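Local coordinates for protein cyclopropane mycolic acid synthase MmaA2 (Mycobacterium tuberculosis, PDB 1TPY) that converts a double bond of mycolic acids into a cis cyclopropane ring, using a methylene group taken from S-adenosyl-L-methionine, at residues Leu18-Phe22 with Ile253-Val258; Thr168-Leu172 with Phe273-Ile278. All blocks are in the same frame, centred on the assembly; numbering follows the deposited sequence.

Interaction 1 (Leu18-Phe22 with Ile253-Val258); sequences LSDDF and IQSEEV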
# COMPACT_ATOMS: atom_id res chain seq x y z
N LEU A 18 1.51 -12.66 -9.60
CA LEU A 18 1.42 -14.09 -9.33
C LEU A 18 0.15 -14.67 -9.97
O LEU A 18 0.21 -15.64 -10.73
CB LEU A 18 1.39 -14.35 -7.82
CG LEU A 18 1.30 -15.83 -7.44
CD1 LEU A 18 2.57 -16.54 -7.91
CD2 LEU A 18 1.14 -15.97 -5.93
N SER A 19 -0.98 -14.07 -9.65
CA SER A 19 -2.28 -14.51 -10.17
C SER A 19 -3.41 -13.80 -9.44
O SER A 19 -3.51 -13.87 -8.22
CB SER A 19 -2.45 -16.02 -10.00
OG SER A 19 -3.80 -16.39 -10.20
N ASP A 20 -4.26 -13.12 -10.19
CA ASP A 20 -5.39 -12.41 -9.60
C ASP A 20 -6.33 -13.40 -8.93
O ASP A 20 -6.92 -13.11 -7.89
CB ASP A 20 -6.14 -11.63 -10.68
CG ASP A 20 -5.50 -10.30 -10.97
OD1 ASP A 20 -4.35 -10.09 -10.52
OD2 ASP A 20 -6.13 -9.47 -11.65
N ASP A 21 -6.46 -14.58 -9.53
CA ASP A 21 -7.31 -15.61 -8.98
C ASP A 21 -6.80 -16.03 -7.60
O ASP A 21 -7.58 -16.28 -6.69
CB ASP A 21 -7.33 -16.82 -9.92
CG ASP A 21 -8.17 -16.58 -11.15
OD1 ASP A 21 -7.94 -17.26 -12.17
OD2 ASP A 21 -9.07 -15.71 -11.11
N PHE A 22 -5.48 -16.10 -7.46
CA PHE A 22 -4.89 -16.49 -6.18
C PHE A 22 -5.16 -15.44 -5.12
O PHE A 22 -5.59 -15.77 -4.01
CB PHE A 22 -3.37 -16.68 -6.32
CG PHE A 22 -2.72 -17.20 -5.08
CD1 PHE A 22 -2.81 -18.55 -4.74
CD2 PHE A 22 -2.05 -16.34 -4.21
CE1 PHE A 22 -2.25 -19.03 -3.55
CE2 PHE A 22 -1.48 -16.81 -3.02
CZ PHE A 22 -1.59 -18.16 -2.70
N ILE A 253 -4.94 -23.62 -8.05
CA ILE A 253 -4.55 -22.45 -8.84
C ILE A 253 -3.03 -22.31 -8.93
O ILE A 253 -2.50 -21.90 -9.97
CB ILE A 253 -5.11 -21.15 -8.22
CG1 ILE A 253 -6.64 -21.17 -8.30
CG2 ILE A 253 -4.55 -19.94 -8.95
CD1 ILE A 253 -7.29 -19.96 -7.68
N GLN A 254 -2.35 -22.62 -7.84
CA GLN A 254 -0.90 -22.53 -7.79
C GLN A 254 -0.27 -23.85 -7.37
O GLN A 254 -0.05 -24.73 -8.20
CB GLN A 254 -0.48 -21.42 -6.82
CG GLN A 254 -0.69 -20.01 -7.34
CD GLN A 254 0.28 -19.65 -8.45
OE1 GLN A 254 -0.11 -19.44 -9.60
NE2 GLN A 254 1.57 -19.58 -8.11
N SER A 255 0.02 -23.99 -6.08
CA SER A 255 0.63 -25.21 -5.56
C SER A 255 0.65 -25.19 -4.04
O SER A 255 0.43 -24.14 -3.42
CB SER A 255 2.07 -25.33 -6.07
OG SER A 255 2.88 -24.30 -5.54
N GLU A 256 0.93 -26.34 -3.43
CA GLU A 256 0.98 -26.41 -1.98
C GLU A 256 2.14 -25.55 -1.49
O GLU A 256 2.06 -24.93 -0.43
CB GLU A 256 1.16 -27.85 -1.52
CG GLU A 256 1.15 -28.01 -0.00
CD GLU A 256 0.64 -29.37 0.45
OE1 GLU A 256 0.55 -29.59 1.68
OE2 GLU A 256 0.32 -30.20 -0.42
N GLU A 257 3.20 -25.50 -2.29
CA GLU A 257 4.38 -24.71 -1.95
C GLU A 257 4.02 -23.23 -1.84
O GLU A 257 4.40 -22.56 -0.88
CB GLU A 257 5.47 -24.89 -3.01
CG GLU A 257 6.74 -24.09 -2.73
CD GLU A 257 7.85 -24.39 -3.71
OE1 GLU A 257 8.26 -25.57 -3.80
OE2 GLU A 257 8.33 -23.46 -4.38
N VAL A 258 3.29 -22.73 -2.83
CA VAL A 258 2.88 -21.33 -2.82
C VAL A 258 1.89 -21.08 -1.69
O VAL A 258 1.95 -20.06 -1.01
CB VAL A 258 2.24 -20.93 -4.17
CG1 VAL A 258 1.58 -19.56 -4.05
CG2 VAL A 258 3.32 -20.90 -5.25
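Phe22 and Val258 form the apolar heart of this contact. The ring of Phe22 swings out from the start of helix 20-24 with CG anti to the backbone N (chi1 -175°), a torsion that carries its CZ end across to the first turn of helix 256-275. There Val258 CG1 lies 3.7 Å from Phe22 CZ and makes an off-centre CH-pi contact, 4.2 Å from the ring centroid. The same methyl meets Leu18 CD2 tip to tip at 4.1 Å, so one compact branched residue serves two larger neighbours.

Gln254 contributes its aliphatic part as well as its amide. Its CG lies 3.7 Å from Phe22 CD1, and a bend at chi2 (-71°) turns the amide, its plane 68° from the ring, toward Leu18. Ile253 extends the apolar row, its CD1 reaching Asp21 CB at 3.9 Å.

No hydrogen bond crosses the contact; the polar bonds are local. Ser19 OG and Ser255 OG each accept from the backbone N three residues on, Phe22 N and Val258 N, both at 3.2 Å. Serine suits both N-caps because its short hydroxyl can fold back onto a backbone N-H of the first turn.

Around this core, Tyr262 of helix 256-275 meets Phe22 edge-to-face and Ala250 of helix 247-253 also touches Phe22, while Asp20 turns to Asn98 and His102 of helix 97-108.

Interaction 2 (Thr168-Leu172 with Phe273-Ile278); sequences TITGL and FRVGYI. With 16A (cetyl-trimethyl-ammonium), chain D.
Gly171 and Ile278 pair where strand 163-171 ends and strand 278-286 begins, inside the central sheet of this Rossmann-like methyltransferase fold; the two strands run antiparallel. They form a non-hydrogen-bonded pair with CA atoms 4.7 Å apart.

The buried, apolar side is packed round Ile278, Ile169 and Phe273. Ile278 brings CG2 to Thr170 O at 3.5 Å, and its CD1 lies 4.1 Å from Gly171 CA. Branched isoleucine suits this position, since its two arms can meet different neighbours. With CG1 anti to the carbonyl carbon (chi1 -70°), Ile169 CD1 comes within 3.7 Å of C4 of the bound cetyl-trimethyl-ammonium. It also stands at the edge of the Phe273 ring, near its plane, and Ile278 CB lies over one face of that ring, toward its rim. Phe273 CE1 lies 4.0 Å from C5 of the ligand, so Ile169 and Phe273 form part of the apolar wall of the detergent pocket, which probably receives the substrate's acyl chain; Cys269, the probable active-site residue, is close to Phe273.

Toward the end of strand 163-171 the contact is more open to solvent and of another kind. Leu172 and Gly171 are partly exposed, and Leu172 lies against backbone carbonyls instead of apolar side chains. Gly276 is the first residue to leave helical angles, with positive phi (114°), a backbone shape that glycine adopts readily. Its own carbonyl lies beside a leucine methyl: Leu172 CD1 is 3.4 Å from both Gly276 O and Tyr277 O.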
# COMPACT_ATOMS: atom_id res chain seq x y z
N THR A 168 1.99 3.99 4.75
CA THR A 168 3.03 2.99 4.59
C THR A 168 3.39 2.28 5.87
O THR A 168 3.17 2.78 6.97
CB THR A 168 4.33 3.62 4.02
OG1 THR A 168 5.35 2.62 3.95
CG2 THR A 168 4.82 4.74 4.91
N ILE A 169 3.94 1.09 5.70
CA ILE A 169 4.39 0.31 6.83
C ILE A 169 5.66 0.99 7.28
O ILE A 169 6.43 1.48 6.46
CB ILE A 169 4.71 -1.13 6.42
CG1 ILE A 169 3.41 -1.86 6.07
CG2 ILE A 169 5.47 -1.84 7.54
CD1 ILE A 169 3.64 -3.23 5.48
N THR A 170 5.87 1.07 8.59
CA THR A 170 7.08 1.67 9.11
C THR A 170 7.68 0.67 10.09
O THR A 170 6.96 0.01 10.84
CB THR A 170 6.82 3.00 9.85
OG1 THR A 170 5.88 2.78 10.91
CG2 THR A 170 6.25 4.04 8.90
N GLY A 171 8.99 0.53 10.05
CA GLY A 171 9.65 -0.38 10.96
C GLY A 171 10.20 0.45 12.11
O GLY A 171 10.55 1.61 11.92
N LEU A 172 10.23 -0.13 13.30
CA LEU A 172 10.78 0.57 14.44
C LEU A 172 12.29 0.59 14.29
O LEU A 172 12.86 -0.33 13.72
CB LEU A 172 10.43 -0.15 15.75
CG LEU A 172 9.12 0.15 16.46
CD1 LEU A 172 7.93 -0.24 15.59
CD2 LEU A 172 9.11 -0.61 17.78
N PHE A 273 3.26 -7.32 13.76
CA PHE A 273 2.44 -6.20 14.23
C PHE A 273 1.88 -6.45 15.62
O PHE A 273 1.77 -5.54 16.43
CB PHE A 273 1.28 -5.92 13.26
CG PHE A 273 1.71 -5.38 11.93
CD1 PHE A 273 1.96 -6.24 10.86
CD2 PHE A 273 1.90 -4.01 11.75
CE1 PHE A 273 2.41 -5.74 9.64
CE2 PHE A 273 2.35 -3.51 10.54
CZ PHE A 273 2.60 -4.38 9.48
N ARG A 274 1.51 -7.70 15.89
CA ARG A 274 0.95 -8.06 17.18
C ARG A 274 1.97 -7.80 18.28
O ARG A 274 1.66 -7.20 19.31
CB ARG A 274 0.54 -9.54 17.19
CG ARG A 274 -0.27 -9.94 18.39
CD ARG A 274 -0.60 -11.42 18.36
NE ARG A 274 -1.35 -11.78 17.17
CZ ARG A 274 -0.96 -12.68 16.28
NH1 ARG A 274 -1.72 -12.94 15.22
NH2 ARG A 274 0.20 -13.32 16.43
N VAL A 275 3.20 -8.25 18.05
CA VAL A 275 4.28 -8.04 19.01
C VAL A 275 4.65 -6.56 19.05
O VAL A 275 4.89 -6.00 20.11
CB VAL A 275 5.54 -8.85 18.62
CG1 VAL A 275 6.68 -8.55 19.59
CG2 VAL A 275 5.22 -10.35 18.62
N GLY A 276 4.68 -5.94 17.87
CA GLY A 276 5.01 -4.54 17.78
C GLY A 276 6.31 -4.23 17.07
O GLY A 276 6.78 -3.10 17.11
N TYR A 277 6.90 -5.22 16.41
CA TYR A 277 8.16 -5.00 15.70
C TYR A 277 7.95 -4.03 14.54
O TYR A 277 8.82 -3.23 14.22
CB TYR A 277 8.70 -6.31 15.13
CG TYR A 277 9.30 -7.23 16.16
CD1 TYR A 277 8.72 -8.47 16.43
CD2 TYR A 277 10.45 -6.87 16.87
CE1 TYR A 277 9.26 -9.32 17.38
CE2 TYR A 277 11.00 -7.72 17.82
CZ TYR A 277 10.40 -8.95 18.07
OH TYR A 277 10.92 -9.79 19.02
N ILE A 278 6.77 -4.12 13.93
CA ILE A 278 6.41 -3.28 12.80
C ILE A 278 5.19 -2.43 13.13
O ILE A 278 4.37 -2.80 13.98
CB ILE A 278 6.10 -4.17 11.57
CG1 ILE A 278 7.28 -5.09 11.28
CG2 ILE A 278 5.81 -3.31 10.36
CD1 ILE A 278 8.56 -4.37 10.91
C1 16A D . 1.08 -7.37 4.81
C2 16A D . 2.57 -7.14 4.55
C3 16A D . 3.32 -6.93 5.88
C4 16A D . 4.82 -6.71 5.75
C5 16A D . 5.42 -6.52 7.15
C6 16A D . 6.94 -6.29 7.20
C7 16A D . 7.88 -7.42 6.72
C8 16A D . 9.33 -7.04 6.32
C9 16A D . 9.51 -5.88 5.33
C10 16A D . 8.93 -6.08 3.91
C11 16A D . 8.69 -4.80 3.07
C12 16A D . 7.74 -4.97 1.88
C13 16A D . 6.33 -4.44 2.18
C14 16A D . 5.37 -4.69 1.02
C15 16A D . 3.95 -4.38 1.53
C16 16A D . 2.95 -4.78 0.42
N1 16A D . 1.43 -4.69 0.48
C17 16A D . 0.56 -5.11 -0.45
C18 16A D . 0.91 -5.34 1.75
C19 16A D . 1.04 -3.24 0.62

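In the fold
From the N terminus, the chain passes 18-22 and runs through the first strands of the sheet to 168-172, where strand 163-171 ends. It then crosses helices and strand 221-227 before 253-258 returns to 18-22, closing interaction 1 across 230 intervening residues. Helix 256-275 carries the chain on to 273-278, which closes interaction 2 over a shorter span of 100 residues. The two loops therefore cross: interaction 2 begins inside the first loop and ends beyond it. Both use helix 256-275, one at each end: its start meets helix 20-24 near the N terminus, its finish leads into the sheet strand 278-286. The contacts do not touch, their nearest atoms being about 17 Å apart.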